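Local coordinates for protein Ufm1-specific protease (Caenorhabditis elegans, PDB 5EJJ) that cleaves the peptide bond after the C-terminal glycine of the ubiquitin-like modifier Ufm1, acting as a thiol protease that releases Ufm1 from its target proteins, at residues A[80-85]-A[97-102]; A[31-36]-A[49-54]; A[11-16]-A[103-108]; A[74-79]-A[91-96]; A[4-9]-A[115-120]. All blocks are in the same frame, centred on the assembly; numbering follows the deposited sequence.

Contact 1: A[80-85]-A[97-102]; sequences NIDGQS and LTSRML
Asp82 is the second residue of the type I' turn, Ile81 to Gln84, in which strand 74-81 ends, and its side chain reaches across to the start of helix 99-104. From CB, with CG anti to the carbonyl carbon (chi1 -73°), the chain swings toward Ser99. OD1 lies 3.2 Å from Thr98 CA and takes a weak bond from Ser99 N. OD2 accepts the hydroxyl of Ser99, OG to OD2 2.8 Å, nearly along its C-O axis, and a second weak bond from Ser99 N. The carboxylate sits at the N-terminal end of the helix, which with Ser99 N would probably favour its negative charge. An alanine here would remove the acceptors of Ser99 OG and Ser99 N and would probably leave the helix start less firmly held.

Leu97 N donates to Asn80 O at 2.9 Å, and Asp82 N to Leu97 O in a nearly straight bond. On the sheet face shared with Leu97, Ile81 sends CG1 to Leu97 CB, 3.9 Å away, and CD1 to Leu102 CD2, 3.6 Å away. A parallel bridge, followed on one chain by the turn and on the other by the Thr98 N-cap (OG1 accepting from Met101 N), marks this strand-to-helix junction of the MPN domain.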
# COMPACT_ATOMS: atom_id res chain seq x y z
N ASN A 80 21.84 -17.70 1.05
CA ASN A 80 23.20 -17.67 0.53
C ASN A 80 23.21 -17.67 -0.98
O ASN A 80 22.75 -18.62 -1.61
CB ASN A 80 23.95 -18.90 1.01
CG ASN A 80 25.43 -18.71 0.94
OD1 ASN A 80 25.91 -17.72 0.38
ND2 ASN A 80 26.19 -19.65 1.51
N ILE A 81 23.74 -16.61 -1.58
CA ILE A 81 23.81 -16.52 -3.03
C ILE A 81 25.18 -16.90 -3.60
O ILE A 81 26.19 -16.25 -3.30
CB ILE A 81 23.48 -15.11 -3.51
CG1 ILE A 81 22.08 -14.70 -3.09
CG2 ILE A 81 23.60 -15.03 -5.02
CD1 ILE A 81 21.69 -13.34 -3.65
N ASP A 82 25.19 -17.94 -4.44
CA ASP A 82 26.41 -18.41 -5.10
C ASP A 82 27.44 -18.91 -4.11
O ASP A 82 28.63 -18.90 -4.38
CB ASP A 82 27.01 -17.31 -5.99
CG ASP A 82 26.20 -17.07 -7.26
OD1 ASP A 82 25.80 -18.07 -7.90
OD2 ASP A 82 25.99 -15.89 -7.62
N GLY A 83 26.98 -19.34 -2.94
CA GLY A 83 27.87 -19.84 -1.91
C GLY A 83 28.87 -18.82 -1.37
O GLY A 83 29.70 -19.14 -0.52
N GLN A 84 28.80 -17.58 -1.84
CA GLN A 84 29.78 -16.59 -1.43
C GLN A 84 29.16 -15.29 -0.92
O GLN A 84 29.50 -14.19 -1.38
CB GLN A 84 30.82 -16.34 -2.54
CG GLN A 84 30.22 -16.13 -3.93
CD GLN A 84 31.18 -15.46 -4.89
OE1 GLN A 84 31.70 -14.37 -4.62
NE2 GLN A 84 31.43 -16.10 -6.04
N SER A 85 28.26 -15.41 0.04
CA SER A 85 27.67 -14.22 0.66
C SER A 85 27.78 -14.33 2.17
O SER A 85 27.93 -15.44 2.69
CB SER A 85 26.21 -14.00 0.20
OG SER A 85 25.37 -15.12 0.45
N LEU A 97 20.97 -20.06 -3.37
CA LEU A 97 20.61 -19.25 -4.52
C LEU A 97 21.81 -19.03 -5.43
O LEU A 97 22.96 -19.09 -4.98
CB LEU A 97 20.08 -17.89 -4.08
CG LEU A 97 18.82 -17.81 -3.24
CD1 LEU A 97 18.43 -16.34 -3.08
CD2 LEU A 97 17.70 -18.61 -3.87
N THR A 98 21.54 -18.77 -6.70
CA THR A 98 22.59 -18.44 -7.66
C THR A 98 22.17 -17.15 -8.36
O THR A 98 20.98 -16.82 -8.40
CB THR A 98 22.74 -19.52 -8.71
OG1 THR A 98 21.71 -19.38 -9.70
CG2 THR A 98 22.65 -20.91 -8.08
N SER A 99 23.15 -16.44 -8.92
CA SER A 99 22.84 -15.19 -9.62
C SER A 99 22.20 -15.48 -10.97
O SER A 99 21.48 -14.64 -11.52
CB SER A 99 24.10 -14.35 -9.79
OG SER A 99 24.49 -13.73 -8.57
N ARG A 100 22.47 -16.68 -11.49
CA ARG A 100 21.86 -17.16 -12.72
C ARG A 100 20.37 -17.22 -12.45
O ARG A 100 19.57 -16.52 -13.09
CB ARG A 100 22.38 -18.57 -13.07
CG ARG A 100 22.47 -18.90 -14.57
CD ARG A 100 21.84 -20.26 -14.93
NE ARG A 100 22.38 -21.39 -14.14
CZ ARG A 100 22.06 -22.68 -14.31
NH1 ARG A 100 21.20 -23.05 -15.26
NH2 ARG A 100 22.60 -23.62 -13.53
N MET A 101 20.02 -18.04 -11.46
CA MET A 101 18.65 -18.30 -11.04
C MET A 101 17.88 -17.01 -10.82
O MET A 101 16.76 -16.84 -11.33
CB MET A 101 18.69 -19.10 -9.75
CG MET A 101 17.38 -19.27 -9.04
SD MET A 101 17.71 -19.59 -7.30
CE MET A 101 18.73 -21.06 -7.38
N LEU A 102 18.50 -16.10 -10.08
CA LEU A 102 17.88 -14.84 -9.73
C LEU A 102 17.59 -13.96 -10.94
O LEU A 102 16.48 -13.46 -11.11
CB LEU A 102 18.76 -14.09 -8.73
CG LEU A 102 18.39 -14.16 -7.24
CD1 LEU A 102 17.27 -15.16 -6.98
CD2 LEU A 102 19.61 -14.48 -6.38

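Contact 2: A[31-36]-A[49-54]; sequences TTIGGF and VLFAYA
Strands 33-40 and 45-53 form an antiparallel beta hairpin at one side of the mixed sheet of the MPN domain, and this contact is its open end, away from the connecting turn.

Four good backbone hydrogen bonds join the strands. In the hydrogen-bonded pair Gly34 and Ala52, Gly34 N meets Ala52 O at 2.7 Å, nearly along the C=O axis, while Ala52 N approaches Gly34 O from above the carbonyl plane. Phe36 and Leu50 make the next such pair, with Leu50 N to Phe36 O at 2.8 Å and the return bond from Phe36 N lying in the plane of the Leu50 carbonyl. Beyond Tyr53 the ladder frays into one weak bond, Ala54 N to Thr32 O.

Between these rungs lie the non-hydrogen-bonded pairs, Ile33 with Tyr53 and Gly35 with Phe51, the latter with its CA atoms 4.2 Å apart. Gly35 CA comes within 3.2 Å of Leu50 O, so a side chain at this position would run into that carbonyl.

Apolar contacts follow the alternation of the sheet. Phe36, Leu50 and Ala52 share one face, which Leu65 of helix 59-68 and Leu57 help to cover. Phe51 lies on the other, where its ring meets Tyr15 of helix 8-19 edge-to-face. On that same face Ile33 and Tyr53 run side by side, their first torsions alike (chi1 -77° and -63°). Ile33 CG1 sits over the Tyr53 ring, 3.8 Å from its centroid in a CH-pi contact, and CD1 continues along the ring, 3.5 Å from Tyr53 CE2.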
# COMPACT_ATOMS: atom_id res chain seq x y z
N THR A 31 29.74 -5.06 -1.32
CA THR A 31 30.36 -6.09 -2.16
C THR A 31 29.33 -7.10 -2.67
O THR A 31 28.61 -6.85 -3.64
CB THR A 31 31.51 -6.84 -1.41
OG1 THR A 31 31.00 -7.57 -0.29
CG2 THR A 31 32.61 -5.87 -0.94
N THR A 32 29.25 -8.25 -1.99
CA THR A 32 28.31 -9.31 -2.34
C THR A 32 26.91 -9.03 -1.79
O THR A 32 26.65 -7.97 -1.22
CB THR A 32 28.77 -10.64 -1.74
OG1 THR A 32 28.62 -10.60 -0.32
CG2 THR A 32 30.22 -10.91 -2.08
N ILE A 33 26.01 -10.00 -1.94
CA ILE A 33 24.62 -9.84 -1.51
C ILE A 33 24.13 -11.08 -0.76
O ILE A 33 24.31 -12.22 -1.22
CB ILE A 33 23.72 -9.56 -2.73
CG1 ILE A 33 23.87 -8.11 -3.17
CG2 ILE A 33 22.29 -9.86 -2.42
CD1 ILE A 33 23.08 -7.73 -4.40
N GLY A 34 23.52 -10.86 0.41
CA GLY A 34 22.95 -11.93 1.21
C GLY A 34 21.52 -11.55 1.54
O GLY A 34 20.94 -10.72 0.84
N GLY A 35 20.94 -12.14 2.59
CA GLY A 35 19.65 -11.64 3.05
C GLY A 35 18.91 -12.40 4.13
O GLY A 35 19.34 -13.47 4.56
N PHE A 36 17.78 -11.84 4.56
CA PHE A 36 16.93 -12.49 5.55
C PHE A 36 15.59 -12.98 4.98
O PHE A 36 15.05 -12.41 4.03
CB PHE A 36 16.69 -11.57 6.75
CG PHE A 36 17.89 -10.79 7.15
CD1 PHE A 36 18.04 -9.47 6.74
CD2 PHE A 36 18.89 -11.37 7.92
CE1 PHE A 36 19.15 -8.73 7.10
CE2 PHE A 36 20.01 -10.65 8.29
CZ PHE A 36 20.14 -9.33 7.88
N VAL A 49 11.12 -12.13 1.41
CA VAL A 49 12.53 -12.40 1.27
C VAL A 49 13.25 -11.07 1.07
O VAL A 49 13.05 -10.38 0.08
CB VAL A 49 12.81 -13.36 0.14
CG1 VAL A 49 14.29 -13.58 0.01
CG2 VAL A 49 12.12 -14.68 0.41
N LEU A 50 14.07 -10.69 2.04
CA LEU A 50 14.74 -9.39 1.94
C LEU A 50 16.24 -9.51 1.68
O LEU A 50 16.98 -10.06 2.48
CB LEU A 50 14.45 -8.54 3.16
CG LEU A 50 12.98 -8.14 3.25
CD1 LEU A 50 12.69 -7.37 4.55
CD2 LEU A 50 12.55 -7.34 2.00
N PHE A 51 16.66 -8.99 0.53
CA PHE A 51 18.06 -9.04 0.13
C PHE A 51 18.82 -7.82 0.66
O PHE A 51 18.26 -6.73 0.82
CB PHE A 51 18.17 -9.12 -1.39
CG PHE A 51 17.63 -10.39 -1.96
CD1 PHE A 51 16.34 -10.45 -2.44
CD2 PHE A 51 18.40 -11.53 -2.01
CE1 PHE A 51 15.82 -11.63 -2.97
CE2 PHE A 51 17.89 -12.73 -2.53
CZ PHE A 51 16.60 -12.77 -3.01
N ALA A 52 20.11 -8.02 0.92
CA ALA A 52 20.98 -6.95 1.40
C ALA A 52 22.45 -7.20 1.07
O ALA A 52 22.92 -8.35 1.09
CB ALA A 52 20.83 -6.79 2.89
N TYR A 53 23.18 -6.12 0.76
CA TYR A 53 24.63 -6.16 0.63
C TYR A 53 25.26 -6.38 2.01
O TYR A 53 24.63 -6.12 3.03
CB TYR A 53 25.15 -4.87 0.02
CG TYR A 53 24.67 -4.59 -1.39
CD1 TYR A 53 23.53 -3.84 -1.61
CD2 TYR A 53 25.36 -5.07 -2.49
CE1 TYR A 53 23.09 -3.57 -2.90
CE2 TYR A 53 24.92 -4.81 -3.78
CZ TYR A 53 23.79 -4.06 -3.98
OH TYR A 53 23.34 -3.78 -5.26
N ALA A 54 26.50 -6.86 2.04
CA ALA A 54 27.10 -7.33 3.28
C ALA A 54 27.15 -6.31 4.41
O ALA A 54 27.12 -6.71 5.58
CB ALA A 54 28.47 -7.92 3.02

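Contact 3: A[11-16]-A[103-108]; sequences MFQNYA and ENRSIS
The Phe12 ring lies with one face against the backbone of Arg105: the CA sits 3.6 Å above the ring plane, offset toward the rim, in a CH-pi contact. At the ring's edge, near its plane, is Ile107 N, and Phe12 CE2 touches Ile107 CG1 at 4.2 Å. The guanidinium of Arg105 has Gln13 N over one face, and its plane is turned 53° from the Phe12 ring.

Arg105 slides past Phe12 in the opposite direction, extended from CG to NE, so that CB lies 3.6 Å from Phe12 CD2 and the methylenes pass Phe12 CB. The tip then reaches Gln13, whose chain bends at chi2 (64°) to present OE1. NH1 donates to Gln13 OE1 at 2.9 Å, from above the amide plane, and NH2 adds a weak second bond; NH2 also lies 3.5 Å from Ala16 CB.

Arg105, with positive phi, is the C-prime residue of the Schellman motif that ends helix 99-104; Ser106 then caps helix 107-113 through its OG on Glu109 N. An alanine in place of Phe12 would probably loosen this junction, removing the ring on which Arg105 and Ile107 rest. The charged tip is held by a neutral amide oxygen here, so the contact combines apolar contact along the arginine stem with a hydrogen bond at its tip.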
# COMPACT_ATOMS: atom_id res chain seq x y z
N MET A 11 10.02 -13.15 -4.50
CA MET A 11 11.44 -13.17 -4.14
C MET A 11 12.34 -12.61 -5.23
O MET A 11 13.10 -11.69 -4.95
CB MET A 11 11.90 -14.58 -3.81
CG MET A 11 13.39 -14.68 -3.51
SD MET A 11 13.96 -16.36 -3.10
CE MET A 11 13.58 -17.26 -4.60
N PHE A 12 12.25 -13.16 -6.45
CA PHE A 12 13.03 -12.70 -7.60
C PHE A 12 12.88 -11.21 -7.81
O PHE A 12 13.85 -10.48 -8.02
CB PHE A 12 12.59 -13.40 -8.88
CG PHE A 12 12.84 -14.87 -8.88
CD1 PHE A 12 13.95 -15.40 -8.23
CD2 PHE A 12 11.96 -15.73 -9.52
CE1 PHE A 12 14.19 -16.77 -8.20
CE2 PHE A 12 12.19 -17.10 -9.49
CZ PHE A 12 13.31 -17.61 -8.83
N GLN A 13 11.63 -10.75 -7.76
CA GLN A 13 11.36 -9.34 -7.90
C GLN A 13 12.02 -8.51 -6.81
O GLN A 13 12.36 -7.35 -7.02
CB GLN A 13 9.86 -9.10 -7.86
CG GLN A 13 9.51 -7.66 -8.04
CD GLN A 13 9.93 -7.18 -9.39
OE1 GLN A 13 9.83 -7.92 -10.37
NE2 GLN A 13 10.41 -5.94 -9.46
N ASN A 14 12.19 -9.08 -5.62
CA ASN A 14 12.84 -8.31 -4.58
C ASN A 14 14.31 -8.13 -4.89
O ASN A 14 14.83 -7.02 -4.78
CB ASN A 14 12.65 -8.96 -3.22
CG ASN A 14 11.39 -8.49 -2.51
OD1 ASN A 14 10.64 -7.64 -3.00
ND2 ASN A 14 11.16 -9.05 -1.33
N TYR A 15 14.96 -9.22 -5.29
CA TYR A 15 16.35 -9.17 -5.75
C TYR A 15 16.49 -8.18 -6.89
O TYR A 15 17.46 -7.41 -6.95
CB TYR A 15 16.81 -10.52 -6.27
CG TYR A 15 18.26 -10.53 -6.70
CD1 TYR A 15 18.61 -10.18 -7.99
CD2 TYR A 15 19.27 -10.90 -5.81
CE1 TYR A 15 19.94 -10.19 -8.40
CE2 TYR A 15 20.60 -10.92 -6.20
CZ TYR A 15 20.93 -10.55 -7.50
OH TYR A 15 22.26 -10.56 -7.91
N ALA A 16 15.53 -8.23 -7.80
CA ALA A 16 15.44 -7.28 -8.88
C ALA A 16 15.53 -5.87 -8.32
O ALA A 16 16.38 -5.10 -8.77
CB ALA A 16 14.14 -7.48 -9.66
N GLU A 103 18.60 -13.75 -11.78
CA GLU A 103 18.44 -12.82 -12.88
C GLU A 103 17.55 -13.41 -13.99
O GLU A 103 16.76 -12.69 -14.60
CB GLU A 103 19.81 -12.31 -13.35
CG GLU A 103 20.49 -11.46 -12.25
CD GLU A 103 21.91 -10.97 -12.59
OE1 GLU A 103 22.40 -11.23 -13.71
OE2 GLU A 103 22.54 -10.31 -11.71
N ASN A 104 17.63 -14.71 -14.19
CA ASN A 104 16.74 -15.40 -15.14
C ASN A 104 15.34 -15.64 -14.60
O ASN A 104 14.41 -15.85 -15.37
CB ASN A 104 17.34 -16.75 -15.55
CG ASN A 104 18.64 -16.60 -16.32
OD1 ASN A 104 18.82 -15.65 -17.09
ND2 ASN A 104 19.57 -17.54 -16.10
N ARG A 105 15.23 -15.61 -13.27
CA ARG A 105 13.99 -15.91 -12.56
C ARG A 105 13.51 -17.32 -12.85
O ARG A 105 12.40 -17.52 -13.34
CB ARG A 105 12.90 -14.88 -12.85
CG ARG A 105 13.35 -13.45 -12.69
CD ARG A 105 12.19 -12.48 -12.66
NE ARG A 105 12.65 -11.09 -12.70
CZ ARG A 105 11.92 -10.03 -12.32
NH1 ARG A 105 10.69 -10.21 -11.85
NH2 ARG A 105 12.44 -8.80 -12.39
N SER A 106 14.33 -18.30 -12.53
CA SER A 106 13.96 -19.69 -12.76
C SER A 106 13.37 -20.39 -11.55
O SER A 106 14.11 -20.90 -10.70
CB SER A 106 15.18 -20.48 -13.21
OG SER A 106 14.88 -21.86 -13.30
N ILE A 107 12.03 -20.46 -11.48
CA ILE A 107 11.37 -21.28 -10.46
C ILE A 107 11.89 -22.68 -10.64
O ILE A 107 12.10 -23.43 -9.68
CB ILE A 107 9.85 -21.29 -10.63
CG1 ILE A 107 9.24 -20.03 -10.02
CG2 ILE A 107 9.23 -22.56 -10.01
CD1 ILE A 107 7.74 -19.88 -10.30
N SER A 108 12.09 -23.00 -11.91
CA SER A 108 12.70 -24.22 -12.41
C SER A 108 13.98 -24.58 -11.55
O SER A 108 14.03 -25.62 -10.87
CB SER A 108 12.93 -24.09 -13.98
OG SER A 108 12.08 -23.14 -14.71

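Contact 4: A[74-79]-A[91-96]; sequences ELVGNL and GQFTLQ
Three backbone bonds tie strand 74-81 to the chain that runs from Gly91 into strand 94-97. Gln92 N points almost straight at Val76 O, 2.9 Å away, though from well above the carbonyl plane. Asn78 N donates to Phe93 O at 3.2 Å, and Asn78 O in turn receives Leu95 N at 2.8 Å; both lie in the carbonyl plane of the acceptor.

The side chain of Asn78 is satisfied at both ends. Its CG stands between the backbone N and the carbonyl carbon (chi1 48°), which brings OD1 across to the hydroxyl of Thr94; OG1 donates to it at 2.6 Å, in the plane of the amide. ND2 is taken up by Leu88 O in the loop that joins the two segments.

Phe93 turns one ring face to Gly77, whose CA lies over its centre, 4.2 Å from the centroid. A side chain on Gly77 would collide with Phe93 CE1. Val76 CG2 touches Phe93 CZ at 4.0 Å, and Leu79 CB meets Leu95 CB at 3.9 Å.

Val76 and Gly77 together face Val37 on the neighbouring strand, a classic beta bulge, beside the parallel pairing through which strand 94-97, outermost within this chain, joins the mixed MPN-domain sheet.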
# COMPACT_ATOMS: atom_id res chain seq x y z
N GLU A 74 7.81 -13.56 11.48
CA GLU A 74 9.12 -13.43 12.10
C GLU A 74 10.21 -13.98 11.21
O GLU A 74 9.94 -14.56 10.16
CB GLU A 74 9.13 -14.21 13.40
CG GLU A 74 9.02 -15.69 13.18
CD GLU A 74 8.60 -16.40 14.44
OE1 GLU A 74 7.40 -16.76 14.56
OE2 GLU A 74 9.47 -16.61 15.32
N LEU A 75 11.45 -13.79 11.63
CA LEU A 75 12.61 -14.40 11.01
C LEU A 75 12.49 -15.91 10.98
O LEU A 75 12.34 -16.53 12.02
CB LEU A 75 13.82 -14.02 11.85
CG LEU A 75 15.22 -14.07 11.26
CD1 LEU A 75 15.77 -15.40 11.60
CD2 LEU A 75 15.12 -13.84 9.75
N VAL A 76 12.57 -16.51 9.80
CA VAL A 76 12.46 -17.98 9.69
C VAL A 76 13.72 -18.57 9.07
O VAL A 76 13.94 -19.76 9.20
CB VAL A 76 11.21 -18.49 8.89
CG1 VAL A 76 9.93 -18.35 9.69
CG2 VAL A 76 11.09 -17.79 7.55
N GLY A 77 14.54 -17.74 8.43
CA GLY A 77 15.76 -18.22 7.81
C GLY A 77 16.56 -17.12 7.15
O GLY A 77 16.22 -15.94 7.23
N ASN A 78 17.65 -17.50 6.49
CA ASN A 78 18.46 -16.56 5.70
C ASN A 78 18.82 -17.18 4.35
O ASN A 78 18.39 -18.28 4.01
CB ASN A 78 19.75 -16.17 6.42
CG ASN A 78 20.53 -17.39 6.99
OD1 ASN A 78 20.35 -18.54 6.55
ND2 ASN A 78 21.37 -17.13 7.99
N LEU A 79 19.63 -16.48 3.58
CA LEU A 79 19.90 -16.95 2.25
C LEU A 79 21.35 -16.78 1.88
O LEU A 79 22.01 -15.85 2.34
CB LEU A 79 18.96 -16.28 1.23
CG LEU A 79 19.13 -14.77 0.99
CD1 LEU A 79 20.06 -14.50 -0.17
CD2 LEU A 79 17.79 -14.11 0.75
N GLY A 91 17.70 -18.21 11.24
CA GLY A 91 16.46 -18.87 11.62
C GLY A 91 16.68 -20.38 11.62
O GLY A 91 17.59 -20.85 12.27
N GLN A 92 15.87 -21.13 10.86
CA GLN A 92 15.95 -22.58 10.90
C GLN A 92 16.22 -23.21 9.52
O GLN A 92 16.10 -24.42 9.35
CB GLN A 92 14.71 -23.17 11.56
CG GLN A 92 13.47 -23.00 10.73
CD GLN A 92 12.29 -22.45 11.52
OE1 GLN A 92 11.94 -21.26 11.40
NE2 GLN A 92 11.66 -23.32 12.33
N PHE A 93 16.59 -22.38 8.54
CA PHE A 93 17.06 -22.89 7.24
C PHE A 93 17.85 -21.83 6.48
O PHE A 93 17.87 -20.65 6.85
CB PHE A 93 15.92 -23.40 6.37
CG PHE A 93 14.94 -22.35 5.97
CD1 PHE A 93 15.21 -21.48 4.92
CD2 PHE A 93 13.73 -22.22 6.65
CE1 PHE A 93 14.31 -20.51 4.57
CE2 PHE A 93 12.82 -21.24 6.30
CZ PHE A 93 13.11 -20.38 5.26
N THR A 94 18.51 -22.26 5.40
CA THR A 94 19.12 -21.31 4.46
C THR A 94 18.71 -21.59 3.01
O THR A 94 18.83 -22.72 2.52
CB THR A 94 20.66 -21.26 4.57
OG1 THR A 94 21.04 -20.96 5.92
CG2 THR A 94 21.19 -20.17 3.66
N LEU A 95 18.21 -20.56 2.33
CA LEU A 95 17.92 -20.71 0.91
C LEU A 95 19.26 -20.74 0.16
O LEU A 95 20.17 -19.95 0.45
CB LEU A 95 17.05 -19.57 0.38
CG LEU A 95 15.64 -19.38 0.93
CD1 LEU A 95 15.00 -18.19 0.24
CD2 LEU A 95 14.80 -20.62 0.73
N GLN A 96 19.37 -21.67 -0.78
CA GLN A 96 20.54 -21.69 -1.65
C GLN A 96 20.18 -21.04 -2.97
O GLN A 96 19.19 -21.40 -3.59
CB GLN A 96 21.04 -23.11 -1.83
CG GLN A 96 21.47 -23.75 -0.52
CD GLN A 96 22.56 -22.96 0.18
OE1 GLN A 96 23.39 -22.32 -0.46
NE2 GLN A 96 22.55 -23.00 1.51

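Contact 5: A[4-9]-A[115-120]; sequences WFIDAQ and VMFNNE
Strands 4-6 and 117-119 form a parallel beta pair, joining the N-terminus to the chain after helix 107-113; the backbone of Phe5 also bonds to Lys44 and Val46. Its rungs alternate: Trp4 N to Met116 O at 3.0 Å, Asn118 N to Trp4 O at 2.8 Å, Ile6 N to Asn118 O, each in the plane of the accepting carbonyl; Glu120 N adds a weak bond to Ile6 O.

On one face Trp4 and Phe117 point the same way, and Trp4 CB lies over the phenyl ring, 3.4 Å above its plane and toward the rim. Met116 runs beside the indole, its SD 4.0 Å from Trp4 CD1 in a Met-aromatic contact. Further out, Phe93 meets both the Trp4 and Phe117 rings edge-to-face. Across the sheet, Phe5 CD2 rests against Asn118 CB and Glu120 OE1.

Where strand 4-6 gives way to helix 8-19, Asp7 is the N-cap and its OD1 accepts from Ala10 N. Asn119, with CG anti to the backbone N, brings its OD1 to Ala8 N at 3.1 Å. One water completes the helix start: it accepts from Gln9 N and donates to Asp7 OD1 and to Asn119 OD1, 2.5 Å from the latter oxygen.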
# COMPACT_ATOMS: atom_id res chain seq x y z
N TRP A 4 7.84 -26.28 3.27
CA TRP A 4 7.76 -24.85 3.32
C TRP A 4 7.20 -24.36 2.02
O TRP A 4 7.38 -25.00 0.99
CB TRP A 4 9.14 -24.25 3.55
CG TRP A 4 9.52 -24.34 4.96
CD1 TRP A 4 9.99 -25.44 5.61
CD2 TRP A 4 9.42 -23.31 5.94
NE1 TRP A 4 10.21 -25.15 6.93
CE2 TRP A 4 9.87 -23.85 7.16
CE3 TRP A 4 9.00 -21.97 5.89
CZ2 TRP A 4 9.92 -23.10 8.34
CZ3 TRP A 4 9.06 -21.23 7.06
CH2 TRP A 4 9.52 -21.80 8.27
N PHE A 5 6.52 -23.23 2.07
CA PHE A 5 5.94 -22.64 0.90
C PHE A 5 6.50 -21.25 0.73
O PHE A 5 6.77 -20.55 1.70
CB PHE A 5 4.43 -22.60 1.04
CG PHE A 5 3.82 -23.96 1.16
CD1 PHE A 5 3.85 -24.64 2.38
CD2 PHE A 5 3.25 -24.59 0.05
CE1 PHE A 5 3.31 -25.92 2.49
CE2 PHE A 5 2.71 -25.85 0.15
CZ PHE A 5 2.74 -26.53 1.38
N ILE A 6 6.70 -20.86 -0.52
CA ILE A 6 7.27 -19.57 -0.83
C ILE A 6 6.71 -19.03 -2.14
O ILE A 6 6.28 -19.80 -3.02
CB ILE A 6 8.79 -19.69 -0.89
CG1 ILE A 6 9.45 -18.32 -0.96
CG2 ILE A 6 9.21 -20.59 -2.02
CD1 ILE A 6 10.97 -18.39 -0.93
N ASP A 7 6.66 -17.71 -2.26
CA ASP A 7 6.34 -17.11 -3.54
C ASP A 7 7.65 -16.70 -4.21
O ASP A 7 8.15 -15.59 -3.98
CB ASP A 7 5.42 -15.92 -3.35
CG ASP A 7 4.91 -15.34 -4.66
OD1 ASP A 7 5.63 -15.39 -5.68
OD2 ASP A 7 3.77 -14.80 -4.66
N ALA A 8 8.20 -17.62 -5.02
CA ALA A 8 9.47 -17.38 -5.70
C ALA A 8 9.48 -16.16 -6.64
O ALA A 8 10.48 -15.45 -6.70
CB ALA A 8 9.90 -18.60 -6.42
N GLN A 9 8.39 -15.89 -7.36
CA GLN A 9 8.34 -14.71 -8.23
C GLN A 9 8.61 -13.48 -7.39
O GLN A 9 9.47 -12.66 -7.73
CB GLN A 9 6.99 -14.52 -8.92
CG GLN A 9 6.49 -15.66 -9.81
CD GLN A 9 7.37 -15.93 -11.03
OE1 GLN A 9 8.45 -15.32 -11.19
NE2 GLN A 9 6.93 -16.86 -11.89
N VAL A 115 15.08 -28.42 -1.82
CA VAL A 115 14.09 -29.52 -1.89
C VAL A 115 12.87 -29.38 -0.98
O VAL A 115 11.78 -29.85 -1.33
CB VAL A 115 14.74 -30.94 -1.73
CG1 VAL A 115 15.94 -31.08 -2.63
CG2 VAL A 115 15.13 -31.21 -0.31
N MET A 116 13.02 -28.76 0.19
CA MET A 116 11.87 -28.71 1.07
C MET A 116 10.90 -27.56 0.77
O MET A 116 9.83 -27.48 1.35
CB MET A 116 12.25 -28.79 2.56
CG MET A 116 13.13 -27.69 3.10
SD MET A 116 13.13 -27.75 4.92
CE MET A 116 14.53 -26.69 5.32
N PHE A 117 11.25 -26.71 -0.19
CA PHE A 117 10.36 -25.61 -0.56
C PHE A 117 9.44 -25.89 -1.73
O PHE A 117 9.80 -26.63 -2.65
CB PHE A 117 11.15 -24.33 -0.81
CG PHE A 117 11.71 -23.77 0.44
CD1 PHE A 117 12.84 -24.33 1.01
CD2 PHE A 117 11.08 -22.71 1.07
CE1 PHE A 117 13.35 -23.84 2.18
CE2 PHE A 117 11.59 -22.21 2.25
CZ PHE A 117 12.72 -22.77 2.81
N ASN A 118 8.24 -25.30 -1.69
CA ASN A 118 7.27 -25.37 -2.78
C ASN A 118 6.87 -23.99 -3.25
O ASN A 118 6.48 -23.19 -2.43
CB ASN A 118 5.99 -26.03 -2.30
CG ASN A 118 6.10 -27.52 -2.23
OD1 ASN A 118 7.00 -28.06 -1.57
ND2 ASN A 118 5.17 -28.22 -2.89
N ASN A 119 6.95 -23.73 -4.55
CA ASN A 119 6.47 -22.45 -5.08
C ASN A 119 4.96 -22.24 -5.00
O ASN A 119 4.18 -23.14 -5.25
CB ASN A 119 6.90 -22.25 -6.53
CG ASN A 119 6.41 -20.93 -7.08
OD1 ASN A 119 6.98 -19.89 -6.79
ND2 ASN A 119 5.33 -20.97 -7.83
N GLU A 120 4.54 -21.03 -4.66
CA GLU A 120 3.13 -20.80 -4.45
C GLU A 120 2.86 -19.32 -4.55
O GLU A 120 3.70 -18.51 -4.19
CB GLU A 120 2.74 -21.31 -3.07
CG GLU A 120 1.67 -20.51 -2.35
CD GLU A 120 1.09 -21.27 -1.16
OE1 GLU A 120 0.69 -22.45 -1.39
OE2 GLU A 120 1.07 -20.71 -0.02
O HOH W 1 6.17 -17.60 -7.34

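In the fold
All five contacts belong to one compact unit at the N-terminal end of the chain. Contacts 1, 2 and 4 share its mixed sheet: strand 74-81 serves both 1 and 4, whose centres lie 14 Å apart, and Gly35 O of contact 2 probably accepts from Leu79 N of contact 4. Helix 8-19 crosses one face of the sheet; through it contact 3 reaches contact 2, where Asn14 ND2 donates to Val49 O at 2.7 Å, and contact 5, centred 12 Å away. Contact 5 closes the longest loop, with the others nested inside. Contacts 1 and 5 do not touch. The inferred catalytic residues Cys396 and His522 lie away from all five, in the C78 peptidase region.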